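Local coordinates for phenazine biosynthesis protein, PhzF family (Bacillus anthracis, PDB 3EDN) that probably catalyses an isomerisation, as PhzF of phenazine biosynthesis does, on a diaminopimelate epimerase-like fold, at residues Thr80-Arg85 against Gly287-Val292; Asp10-Lys15 against Asp226-Thr231; Ser54-Ile59 against Ala102-Ile107. All blocks are in the same frame, centred on the assembly; numbering follows the deposited sequence.

How the interactions relate
Interaction 2 is the buried contact of the three, interaction 1 is partly buried and interaction 3 lies at the surface. Interactions 1 and 2 meet directly: F12 N probably bonds to T288 O and D10 N to V290 O, joining strand 3-11 and the residue after it to strand 282-298. Interactions 1 and 3 touch where I59 packs on I81 and L84 of helix 74-86, whereas interactions 2 and 3 stay about 11 Å apart at their nearest atoms. No hydrogen bond crosses any of the three. An aromatic ring on a backbone carbonyl marks the first, a phenylalanine packed on a valine beside a sulfate at a helix start the second, and aliphatic side chains (isoleucine against valine and alanine) the third.

Interaction 1. Residues Thr80-Arg85 against Gly287-Val292; sequences TIYALR and GTAVYV
The phenol ring of Y82 lies across the backbone of A289, whose carbonyl O sits over one face, 3.0 Å above the ring plane and displaced toward the rim. The ring atom nearest to that oxygen is CZ. T288 OG1 comes in obliquely, 3.3 Å from Y82 CE1, and V290 N approaches the CE2 side obliquely from farther off. The methyl of A289 supports the root of the ring, with A289 CB 3.6 Å from Y82 CG. CG of Y82 stands anti to the backbone N (chi1 179°), which carries the ring out from the helix to the strand.

Helix 74-86 is one that the strands wrap around in the diaminopimelate epimerase-like fold, and Y82 is one place where it meets strand 282-298. The same side chain also touches Y9 of strand 3-11 and T117 of strand 117-122, the two neighbours of 282-298 in this part of the fold.

Polar atoms are close here, yet none bonds across the contact. Y82 OH lies 3.3 Å from A289 O, but the angle is too poor for a hydrogen bond. The hydroxyl of T288 has its partner in T117 O, on the strand alongside. T288 and Y82 run side by side and point the same way, and OG1 touches the ring while bonded to T117 O.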
ATOM      1  N   THR A  80      -4.296 -15.831  11.543  1.00  7.67           N
ATOM      2  CA  THR A  80      -4.482 -15.716  10.083  1.00  8.10           C
ATOM      3  C   THR A  80      -4.143 -17.014   9.361  1.00  8.64           C
ATOM      4  O   THR A  80      -4.915 -17.490   8.521  1.00  8.89           O
ATOM      5  CB  THR A  80      -3.686 -14.542   9.498  1.00  8.27           C
ATOM      6  OG1 THR A  80      -4.125 -13.320  10.109  1.00  9.04           O
ATOM      7  CG2 THR A  80      -3.877 -14.428   7.987  1.00  8.44           C
ATOM      8  N   ILE A  81      -3.004 -17.616   9.692  1.00  8.52           N
ATOM      9  CA  ILE A  81      -2.665 -18.876   9.047  1.00  8.77           C
ATOM     10  C   ILE A  81      -3.654 -19.966   9.463  1.00  8.15           C
ATOM     11  O   ILE A  81      -4.046 -20.786   8.644  1.00  9.19           O
ATOM     12  CB  ILE A  81      -1.219 -19.304   9.305  1.00  8.87           C
ATOM     13  CG1 ILE A  81      -0.253 -18.204   8.873  1.00  9.18           C
ATOM     14  CG2 ILE A  81      -0.909 -20.622   8.572  1.00  9.52           C
ATOM     15  CD1 ILE A  81      -0.479 -17.701   7.460  1.00 10.61           C
ATOM     16  N   TYR A  82      -4.057 -19.996  10.730  1.00  7.55           N
ATOM     17  CA  TYR A  82      -5.085 -20.949  11.134  1.00  8.28           C
ATOM     18  C   TYR A  82      -6.353 -20.785  10.264  1.00  8.13           C
ATOM     19  O   TYR A  82      -6.930 -21.768   9.773  1.00  9.78           O
ATOM     20  CB  TYR A  82      -5.450 -20.743  12.609  1.00  9.19           C
ATOM     21  CG  TYR A  82      -6.526 -21.696  13.059  1.00  9.33           C
ATOM     22  CD1 TYR A  82      -6.213 -22.932  13.622  1.00  9.57           C
ATOM     23  CD2 TYR A  82      -7.868 -21.378  12.876  1.00  8.91           C
ATOM     24  CE1 TYR A  82      -7.206 -23.819  14.009  1.00 10.19           C
ATOM     25  CE2 TYR A  82      -8.874 -22.256  13.279  1.00  9.57           C
ATOM     26  CZ  TYR A  82      -8.534 -23.471  13.830  1.00  9.58           C
ATOM     27  OH  TYR A  82      -9.553 -24.320  14.196  1.00 11.75           O
ATOM     28  N   ALA A  83      -6.816 -19.549  10.106  1.00  8.11           N
ATOM     29  CA  ALA A  83      -8.019 -19.313   9.313  1.00  8.34           C
ATOM     30  C   ALA A  83      -7.834 -19.743   7.859  1.00  8.56           C
ATOM     31  O   ALA A  83      -8.695 -20.422   7.285  1.00  9.82           O
ATOM     32  CB  ALA A  83      -8.405 -17.853   9.397  1.00  8.15           C
ATOM     33  N   LEU A  84      -6.709 -19.370   7.262  1.00  8.83           N
ATOM     34  CA  LEU A  84      -6.462 -19.791   5.874  1.00  9.11           C
ATOM     35  C   LEU A  84      -6.465 -21.305   5.748  1.00  9.67           C
ATOM     36  O   LEU A  84      -7.072 -21.868   4.836  1.00  9.68           O
ATOM     37  CB  LEU A  84      -5.136 -19.236   5.350  1.00  9.93           C
ATOM     38  CG  LEU A  84      -5.021 -17.727   5.165  1.00  9.04           C
ATOM     39  CD1 LEU A  84      -3.589 -17.293   4.955  1.00  8.34           C
ATOM     40  CD2 LEU A  84      -5.852 -17.292   3.950  1.00  8.94           C
ATOM     41  N   ARG A  85      -5.777 -21.974   6.657  1.00  8.98           N
ATOM     42  CA  ARG A  85      -5.685 -23.422   6.589  0.50  9.79           C
ATOM     43  C   ARG A  85      -7.055 -24.068   6.785  1.00 10.30           C
ATOM     44  O   ARG A  85      -7.472 -24.906   5.978  1.00 10.72           O
ATOM     45  CB  ARG A  85      -4.671 -23.923   7.624  0.50 10.53           C
ATOM     46  CG  ARG A  85      -4.679 -25.427   7.849  0.50 11.50           C
ATOM     47  CD  ARG A  85      -3.862 -26.184   6.814  0.50 13.73           C
ATOM     48  NE  ARG A  85      -3.716 -27.571   7.244  0.50 15.63           N
ATOM     49  CZ  ARG A  85      -2.672 -28.350   6.986  0.50 17.28           C
ATOM     50  NH1 ARG A  85      -1.644 -27.903   6.278  0.50 18.18           N
ATOM     51  NH2 ARG A  85      -2.661 -29.590   7.448  0.50 17.83           N
ATOM     52  N   GLY A 287       0.338 -22.062  18.507  1.00 10.59           N
ATOM     53  CA  GLY A 287      -0.971 -21.915  19.079  1.00 11.35           C
ATOM     54  C   GLY A 287      -2.001 -22.385  18.084  1.00  9.89           C
ATOM     55  O   GLY A 287      -1.732 -22.492  16.876  1.00 10.26           O
ATOM     56  N   THR A 288      -3.175 -22.701  18.602  1.00  9.98           N
ATOM     57  CA  THR A 288      -4.318 -22.896  17.741  1.00  9.77           C
ATOM     58  C   THR A 288      -5.118 -21.595  17.742  1.00  8.64           C
ATOM     59  O   THR A 288      -4.698 -20.596  18.338  1.00  9.32           O
ATOM     60  CB  THR A 288      -5.177 -24.126  18.150  1.00 10.12           C
ATOM     61  OG1 THR A 288      -6.086 -24.448  17.081  1.00  9.81           O
ATOM     62  CG2 THR A 288      -5.949 -23.864  19.433  1.00 10.02           C
ATOM     63  N   ALA A 289      -6.249 -21.593  17.046  1.00  8.42           N
ATOM     64  CA  ALA A 289      -7.114 -20.408  16.986  1.00  7.85           C
ATOM     65  C   ALA A 289      -8.527 -20.867  16.692  1.00  8.21           C
ATOM     66  O   ALA A 289      -8.781 -22.051  16.453  1.00  9.11           O
ATOM     67  CB  ALA A 289      -6.634 -19.430  15.909  1.00  9.25           C
ATOM     68  N   VAL A 290      -9.458 -19.920  16.692  1.00  7.20           N
ATOM     69  CA  VAL A 290     -10.863 -20.265  16.496  1.00  8.72           C
ATOM     70  C   VAL A 290     -11.617 -19.101  15.856  1.00  9.40           C
ATOM     71  O   VAL A 290     -11.391 -17.946  16.200  1.00  8.69           O
ATOM     72  CB  VAL A 290     -11.536 -20.697  17.831  1.00  9.60           C
ATOM     73  CG1 VAL A 290     -11.634 -19.531  18.798  1.00 10.32           C
ATOM     74  CG2 VAL A 290     -12.901 -21.290  17.594  1.00 11.11           C
ATOM     75  N   TYR A 291     -12.499 -19.429  14.912  1.00  8.57           N
ATOM     76  CA  TYR A 291     -13.414 -18.453  14.312  1.00  8.71           C
ATOM     77  C   TYR A 291     -14.301 -17.841  15.386  1.00  8.36           C
ATOM     78  O   TYR A 291     -14.847 -18.564  16.230  1.00  9.19           O
ATOM     79  CB  TYR A 291     -14.307 -19.188  13.305  1.00  9.71           C
ATOM     80  CG  TYR A 291     -15.468 -18.365  12.780  1.00  9.92           C
ATOM     81  CD1 TYR A 291     -15.312 -17.546  11.657  1.00  9.67           C
ATOM     82  CD2 TYR A 291     -16.709 -18.390  13.405  1.00 10.96           C
ATOM     83  CE1 TYR A 291     -16.369 -16.787  11.168  1.00 11.09           C
ATOM     84  CE2 TYR A 291     -17.771 -17.624  12.933  1.00 11.81           C
ATOM     85  CZ  TYR A 291     -17.591 -16.847  11.795  1.00  9.64           C
ATOM     86  OH  TYR A 291     -18.649 -16.077  11.307  1.00 11.42           O
ATOM     87  N   VAL A 292     -14.453 -16.518  15.329  1.00  7.91           N
ATOM     88  CA  VAL A 292     -15.388 -15.835  16.208  1.00  8.26           C
ATOM     89  C   VAL A 292     -16.569 -15.253  15.412  1.00  8.82           C
ATOM     90  O   VAL A 292     -17.741 -15.602  15.666  1.00  8.99           O
ATOM     91  CB  VAL A 292     -14.716 -14.758  17.078  1.00  8.57           C
ATOM     92  CG1 VAL A 292     -15.753 -14.101  17.966  1.00  9.51           C
ATOM     93  CG2 VAL A 292     -13.605 -15.399  17.920  1.00  9.23           C
TER

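Interaction 2. Residues Asp10-Lys15 against Asp226-Thr231; sequences DAFTNK and DPVTGT. With SO4 (sulfate ion), chain C.
F12 meets V228 and G230 just after strand 3-11 ends. D10, its carboxylate bonded to H8 and G19, and A11, bonded through its backbone to N20, close that strand. F12 then adopts a left-handed backbone conformation (phi 64°, psi 34°), and its side chain heads for 226-231. F12 CB rests on V228 CG1 at 3.6 Å, the two side chains slanting past one another; V228 O is bonded to N20 ND2. Farther out, F12 CZ lies 4.0 Å from G230 CA.

At the ring edge, near its plane, is O2 of a sulfate, 3.7 Å from F12 CE2. The ion, probably from the crystallisation liquor, sits at the start of helix 230-244. G230 N donates to sulfate O2 at 2.8 Å and almost straight (172°), while T231 N reaches sulfate O3 at 3.0 Å. H75 ND1, from near the start of helix 74-86, also bonds the ion; this is consistent with an anion-binding place in the active-site cleft between the two lobes, as in this family.

Next, T13 OG1 bonds D265 O. Around F12 pack H75 and V78 of helix 74-86, I285 of strand 282-298 and V268 of strand 266-273, the last also touching V228.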
ATOM      1  N   ASP A  10      -9.977 -15.682  17.232  1.00  8.41           N
ATOM      2  CA  ASP A  10      -9.221 -15.511  18.481  1.00  8.34           C
ATOM      3  C   ASP A  10      -8.023 -16.437  18.438  1.00  8.32           C
ATOM      4  O   ASP A  10      -8.179 -17.633  18.201  1.00  8.45           O
ATOM      5  CB  ASP A  10     -10.067 -15.833  19.715  1.00  9.01           C
ATOM      6  CG  ASP A  10     -10.807 -14.619  20.257  1.00  9.97           C
ATOM      7  OD1 ASP A  10     -10.688 -13.513  19.688  1.00 10.03           O
ATOM      8  OD2 ASP A  10     -11.500 -14.811  21.277  1.00 11.28           O
ATOM      9  N   ALA A  11      -6.829 -15.873  18.620  1.00  8.07           N
ATOM     10  CA  ALA A  11      -5.593 -16.669  18.645  1.00  8.40           C
ATOM     11  C   ALA A  11      -5.312 -17.253  20.033  1.00  8.67           C
ATOM     12  O   ALA A  11      -5.699 -16.671  21.066  1.00  8.51           O
ATOM     13  CB  ALA A  11      -4.415 -15.821  18.207  1.00  9.08           C
ATOM     14  N   PHE A  12      -4.612 -18.391  20.044  1.00  9.33           N
ATOM     15  CA  PHE A  12      -4.166 -19.075  21.274  1.00 10.21           C
ATOM     16  C   PHE A  12      -5.325 -19.576  22.134  1.00 10.86           C
ATOM     17  O   PHE A  12      -5.253 -19.587  23.374  1.00 12.30           O
ATOM     18  CB  PHE A  12      -3.230 -18.188  22.107  1.00 10.45           C
ATOM     19  CG  PHE A  12      -2.018 -17.698  21.363  1.00  9.70           C
ATOM     20  CD1 PHE A  12      -1.128 -18.597  20.787  1.00 10.18           C
ATOM     21  CD2 PHE A  12      -1.727 -16.342  21.293  1.00 10.58           C
ATOM     22  CE1 PHE A  12       0.014 -18.143  20.106  1.00 10.27           C
ATOM     23  CE2 PHE A  12      -0.611 -15.896  20.620  1.00 10.41           C
ATOM     24  CZ  PHE A  12       0.266 -16.791  20.046  1.00  9.99           C
ATOM     25  N   THR A  13      -6.401 -19.990  21.479  1.00  9.65           N
ATOM     26  CA  THR A  13      -7.512 -20.623  22.171  1.00 11.43           C
ATOM     27  C   THR A  13      -8.294 -21.501  21.203  1.00 11.48           C
ATOM     28  O   THR A  13      -8.172 -21.363  19.978  1.00 11.31           O
ATOM     29  CB  THR A  13      -8.464 -19.571  22.796  1.00 10.98           C
ATOM     30  OG1 THR A  13      -9.364 -20.201  23.708  1.00 13.27           O
ATOM     31  CG2 THR A  13      -9.278 -18.874  21.712  1.00  9.92           C
ATOM     32  N   ASN A  14      -9.094 -22.412  21.768  1.00 12.28           N
ATOM     33  CA  ASN A  14      -9.976 -23.231  20.948  0.50 13.74           C
ATOM     34  C   ASN A  14     -11.435 -22.870  21.181  1.00 13.83           C
ATOM     35  O   ASN A  14     -12.330 -23.464  20.581  1.00 14.27           O
ATOM     36  CB  ASN A  14      -9.733 -24.729  21.171  0.50 15.36           C
ATOM     37  CG  ASN A  14      -9.758 -25.111  22.634  0.50 16.56           C
ATOM     38  OD1 ASN A  14     -10.201 -24.339  23.487  0.50 18.00           O
ATOM     39  ND2 ASN A  14      -9.276 -26.318  22.935  0.50 17.84           N
ATOM     40  N   LYS A  15     -11.675 -21.852  22.007  1.00 12.50           N
ATOM     41  CA  LYS A  15     -13.055 -21.405  22.252  1.00 12.52           C
ATOM     42  C   LYS A  15     -13.282 -19.943  21.917  1.00 10.82           C
ATOM     43  O   LYS A  15     -12.511 -19.090  22.328  1.00 10.67           O
ATOM     44  CB  LYS A  15     -13.462 -21.713  23.690  1.00 14.54           C
ATOM     45  CG  LYS A  15     -13.498 -23.216  23.954  1.00 16.70           C
ATOM     46  CD  LYS A  15     -14.287 -23.574  25.175  1.00 18.73           C
ATOM     47  CE  LYS A  15     -14.204 -25.073  25.435  1.00 18.43           C
ATOM     48  NZ  LYS A  15     -15.080 -25.811  24.513  1.00 19.52           N
ATOM     49  N   ASP A 226      -3.124  -7.388  28.400  1.00 19.08           N
ATOM     50  CA  ASP A 226      -3.234  -8.157  27.145  1.00 17.81           C
ATOM     51  C   ASP A 226      -3.771  -9.568  27.469  1.00 17.39           C
ATOM     52  O   ASP A 226      -3.368 -10.170  28.460  1.00 16.61           O
ATOM     53  CB  ASP A 226      -1.824  -8.260  26.542  1.00 17.80           C
ATOM     54  CG  ASP A 226      -1.813  -8.588  25.050  1.00 19.06           C
ATOM     55  OD1 ASP A 226      -1.220  -9.624  24.702  1.00 19.77           O
ATOM     56  OD2 ASP A 226      -2.336  -7.793  24.229  1.00 20.03           O
ATOM     57  N   PRO A 227      -4.702 -10.095  26.662  1.00 16.01           N
ATOM     58  CA  PRO A 227      -5.334 -11.391  26.979  1.00 15.21           C
ATOM     59  C   PRO A 227      -4.438 -12.664  26.938  1.00 13.89           C
ATOM     60  O   PRO A 227      -4.480 -13.499  27.857  1.00 13.18           O
ATOM     61  CB  PRO A 227      -6.478 -11.489  25.957  1.00 16.55           C
ATOM     62  CG  PRO A 227      -6.084 -10.563  24.859  1.00 16.00           C
ATOM     63  CD  PRO A 227      -5.278  -9.466  25.454  1.00 16.76           C
ATOM     64  N   VAL A 228      -3.677 -12.827  25.863  1.00 12.51           N
ATOM     65  CA  VAL A 228      -2.798 -13.985  25.691  1.00 12.07           C
ATOM     66  C   VAL A 228      -1.657 -13.556  24.786  1.00 11.58           C
ATOM     67  O   VAL A 228      -1.871 -13.222  23.620  1.00 12.11           O
ATOM     68  CB  VAL A 228      -3.477 -15.180  24.984  1.00 14.37           C
ATOM     69  CG1 VAL A 228      -2.661 -16.450  25.258  1.00 13.48           C
ATOM     70  CG2 VAL A 228      -4.960 -15.282  25.335  1.00 16.40           C
ATOM     71  N   THR A 229      -0.448 -13.532  25.325  1.00  9.50           N
ATOM     72  CA  THR A 229       0.667 -12.818  24.717  1.00  9.69           C
ATOM     73  C   THR A 229       1.750 -13.805  24.266  1.00  9.70           C
ATOM     74  O   THR A 229       2.432 -14.417  25.093  1.00 10.58           O
ATOM     75  CB  THR A 229       1.267 -11.812  25.719  1.00 10.26           C
ATOM     76  OG1 THR A 229       0.196 -11.046  26.310  1.00 10.89           O
ATOM     77  CG2 THR A 229       2.261 -10.883  25.021  1.00 11.35           C
ATOM     78  N   GLY A 230       1.901 -13.968  22.957  1.00  9.81           N
ATOM     79  CA  GLY A 230       2.836 -14.953  22.417  1.00  9.73           C
ATOM     80  C   GLY A 230       4.289 -14.598  22.688  1.00  9.71           C
ATOM     81  O   GLY A 230       5.092 -15.469  23.005  1.00  9.94           O
ATOM     82  N   THR A 231       4.637 -13.325  22.533  1.00 10.04           N
ATOM     83  CA  THR A 231       6.014 -12.879  22.807  1.00  9.98           C
ATOM     84  C   THR A 231       6.434 -13.240  24.251  1.00 10.01           C
ATOM     85  O   THR A 231       7.481 -13.887  24.480  1.00  8.85           O
ATOM     86  CB  THR A 231       6.167 -11.352  22.580  1.00 11.24           C
ATOM     87  OG1 THR A 231       5.144 -10.630  23.284  1.00 12.54           O
ATOM     88  CG2 THR A 231       6.117 -11.038  21.106  1.00 12.73           C
TER
HETATM   89  S   SO4 C 300       1.504 -11.471  20.448  1.00 13.59           S
HETATM   90  O1  SO4 C 300       1.191 -11.115  19.067  1.00 13.43           O
HETATM   91  O2  SO4 C 300       0.588 -12.432  21.041  1.00 13.61           O
HETATM   92  O3  SO4 C 300       2.867 -11.899  20.524  1.00 14.44           O
HETATM   93  O4  SO4 C 300       1.440 -10.218  21.211  1.00 16.82           O

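Interaction 3. Residues Ser54-Ile59 against Ala102-Ile107; sequences SEVADI and AGILPI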
ATOM      1  N   SER A  54       2.963 -12.499  -2.929  1.00 14.21           N
ATOM      2  CA  SER A  54       4.395 -12.313  -2.683  1.00 15.87           C
ATOM      3  C   SER A  54       5.223 -12.769  -3.868  1.00 16.36           C
ATOM      4  O   SER A  54       4.904 -13.781  -4.471  1.00 16.21           O
ATOM      5  CB  SER A  54       4.862 -13.108  -1.452  1.00 16.13           C
ATOM      6  OG  SER A  54       6.260 -12.915  -1.243  1.00 16.05           O
ATOM      7  N   GLU A  55       6.308 -12.036  -4.131  1.00 18.49           N
ATOM      8  CA  GLU A  55       7.298 -12.396  -5.149  1.00 20.20           C
ATOM      9  C   GLU A  55       8.320 -13.408  -4.641  1.00 19.88           C
ATOM     10  O   GLU A  55       9.023 -14.034  -5.437  1.00 20.98           O
ATOM     11  CB  GLU A  55       8.059 -11.146  -5.593  1.00 21.98           C
ATOM     12  CG  GLU A  55       7.211 -10.110  -6.325  1.00 23.78           C
ATOM     13  CD  GLU A  55       6.908 -10.524  -7.751  1.00 24.84           C
ATOM     14  OE1 GLU A  55       7.805 -11.094  -8.410  1.00 25.74           O
ATOM     15  OE2 GLU A  55       5.770 -10.293  -8.211  1.00 25.73           O
ATOM     16  N   VAL A  56       8.414 -13.561  -3.321  1.00 19.19           N
ATOM     17  CA  VAL A  56       9.552 -14.261  -2.721  1.00 18.07           C
ATOM     18  C   VAL A  56       9.165 -15.290  -1.661  1.00 17.57           C
ATOM     19  O   VAL A  56      10.044 -15.909  -1.063  1.00 17.47           O
ATOM     20  CB  VAL A  56      10.547 -13.264  -2.078  1.00 18.91           C
ATOM     21  CG1 VAL A  56      11.187 -12.378  -3.135  1.00 19.83           C
ATOM     22  CG2 VAL A  56       9.855 -12.422  -1.009  1.00 19.21           C
ATOM     23  N   ALA A  57       7.869 -15.454  -1.418  1.00 15.58           N
ATOM     24  CA  ALA A  57       7.373 -16.418  -0.410  1.00 15.51           C
ATOM     25  C   ALA A  57       5.993 -16.914  -0.808  1.00 15.19           C
ATOM     26  O   ALA A  57       5.409 -16.407  -1.769  1.00 15.54           O
ATOM     27  CB  ALA A  57       7.312 -15.786   0.976  1.00 14.11           C
ATOM     28  N   ASP A  58       5.446 -17.874  -0.067  1.00 14.62           N
ATOM     29  CA  ASP A  58       4.133 -18.411  -0.399  1.00 14.62           C
ATOM     30  C   ASP A  58       3.074 -17.308  -0.357  1.00 14.67           C
ATOM     31  O   ASP A  58       2.235 -17.186  -1.255  1.00 15.50           O
ATOM     32  CB  ASP A  58       3.753 -19.558   0.537  1.00 16.19           C
ATOM     33  CG  ASP A  58       4.645 -20.776   0.356  1.00 18.03           C
ATOM     34  OD1 ASP A  58       4.884 -21.180  -0.814  1.00 19.26           O
ATOM     35  OD2 ASP A  58       5.123 -21.340   1.367  1.00 17.86           O
ATOM     36  N   ILE A  59       3.122 -16.509   0.702  1.00 12.59           N
ATOM     37  CA  ILE A  59       2.235 -15.365   0.864  1.00 13.43           C
ATOM     38  C   ILE A  59       2.993 -14.217   1.492  1.00 12.74           C
ATOM     39  O   ILE A  59       4.115 -14.393   1.959  1.00 11.75           O
ATOM     40  CB  ILE A  59       0.990 -15.682   1.737  1.00 13.90           C
ATOM     41  CG1 ILE A  59       1.393 -15.935   3.193  1.00 13.47           C
ATOM     42  CG2 ILE A  59       0.229 -16.879   1.195  1.00 14.09           C
ATOM     43  CD1 ILE A  59       0.185 -15.936   4.154  1.00 14.14           C
ATOM     44  N   ALA A 102       9.777  -7.560   8.386  1.00 21.01           N
ATOM     45  CA  ALA A 102      10.907  -7.990   9.218  1.00 21.58           C
ATOM     46  C   ALA A 102      11.636  -9.214   8.644  1.00 21.92           C
ATOM     47  O   ALA A 102      12.505  -9.790   9.310  1.00 24.43           O
ATOM     48  CB  ALA A 102      10.458  -8.249  10.647  1.00 21.77           C
ATOM     49  N   GLY A 103      11.293  -9.606   7.419  1.00 20.68           N
ATOM     50  CA  GLY A 103      11.900 -10.776   6.790  1.00 18.79           C
ATOM     51  C   GLY A 103      10.912 -11.880   6.443  1.00 18.52           C
ATOM     52  O   GLY A 103       9.725 -11.790   6.758  1.00 17.49           O
ATOM     53  N   ILE A 104      11.401 -12.909   5.764  1.00 17.33           N
ATOM     54  CA  ILE A 104      10.586 -14.069   5.434  1.00 17.36           C
ATOM     55  C   ILE A 104      10.533 -14.998   6.644  1.00 17.54           C
ATOM     56  O   ILE A 104      11.576 -15.428   7.152  1.00 17.71           O
ATOM     57  CB  ILE A 104      11.115 -14.802   4.176  1.00 17.83           C
ATOM     58  CG1 ILE A 104      11.090 -13.851   2.978  1.00 18.15           C
ATOM     59  CG2 ILE A 104      10.302 -16.079   3.888  1.00 17.84           C
ATOM     60  CD1 ILE A 104      11.668 -14.429   1.718  1.00 19.26           C
ATOM     61  N   LEU A 105       9.308 -15.283   7.097  1.00 16.90           N
ATOM     62  CA  LEU A 105       9.057 -16.165   8.248  1.00 16.47           C
ATOM     63  C   LEU A 105       8.684 -17.570   7.811  1.00 16.23           C
ATOM     64  O   LEU A 105       7.712 -17.756   7.100  1.00 14.94           O
ATOM     65  CB  LEU A 105       7.898 -15.622   9.090  1.00 18.04           C
ATOM     66  CG  LEU A 105       7.943 -14.174   9.558  1.00 19.02           C
ATOM     67  CD1 LEU A 105       6.678 -13.900  10.366  1.00 20.53           C
ATOM     68  CD2 LEU A 105       9.203 -13.890  10.374  1.00 20.15           C
ATOM     69  N   PRO A 106       9.449 -18.575   8.232  1.00 15.56           N
ATOM     70  CA  PRO A 106       9.021 -19.951   8.046  1.00 14.90           C
ATOM     71  C   PRO A 106       7.999 -20.338   9.116  1.00 14.54           C
ATOM     72  O   PRO A 106       8.242 -20.144  10.318  1.00 15.37           O
ATOM     73  CB  PRO A 106      10.303 -20.768   8.264  1.00 15.87           C
ATOM     74  CG  PRO A 106      11.384 -19.795   8.471  1.00 17.01           C
ATOM     75  CD  PRO A 106      10.776 -18.485   8.848  1.00 15.64           C
ATOM     76  N   ILE A 107       6.885 -20.911   8.677  1.00 13.30           N
ATOM     77  CA  ILE A 107       5.783 -21.324   9.538  1.00 12.91           C
ATOM     78  C   ILE A 107       5.547 -22.808   9.382  1.00 12.79           C
ATOM     79  O   ILE A 107       5.577 -23.315   8.262  1.00 14.52           O
ATOM     80  CB  ILE A 107       4.481 -20.604   9.102  1.00 14.27           C
ATOM     81  CG1 ILE A 107       4.662 -19.087   9.157  1.00 15.60           C
ATOM     82  CG2 ILE A 107       3.250 -21.106   9.879  1.00 15.13           C
ATOM     83  CD1 ILE A 107       5.079 -18.526  10.497  1.00 15.10           C
TER
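Apolar packing carries this contact, and I104 supplies all of it from the strand side. Its two branches divide the work: CD1 goes to V56 and CG2 to A57. I104 CD1 lies 3.8 Å from V56 CG2, the two side chains meeting at a slant, and I104 CG2 is 4.2 Å from the methyl A57 CB. The division follows from the torsions of I104, where CG1 stands anti to the carbonyl carbon (chi1 -60°) and the chain is then extended (chi2 176°), carrying CD1 out to the loop.

One contact is of mixed character: I104 CD1 also sits against the backbone, 3.5 Å from V56 O.

Polar bonds shape the loop but do not cross to 102-107. S54 OG accepts from V56 N at 3.1 Å with a fairly straight N-H path (165°), and a second, weak bond comes from A57 N. The first makes an ST turn, and beside it V56 and A57 face I104. S54 OG is also bonded to E99, and D58 OD2 to T97 N, so the loop is tied to strand 95-100.

From the second subunit, M1 packs on V56 and K2 on E55, so this corner also belongs to the dimer contact.

Strand 95-100 lies between strands 59-64 and 103-111, parallel to the first and antiparallel to the second; the loop and I104 meet past it. The loop joining strands 48-52 and 59-64, shaped by an ST turn, thus rests on the start of the second strand of a later hairpin, 95-100 to 103-111, at the rim of a lobe of the diaminopimelate epimerase-like fold.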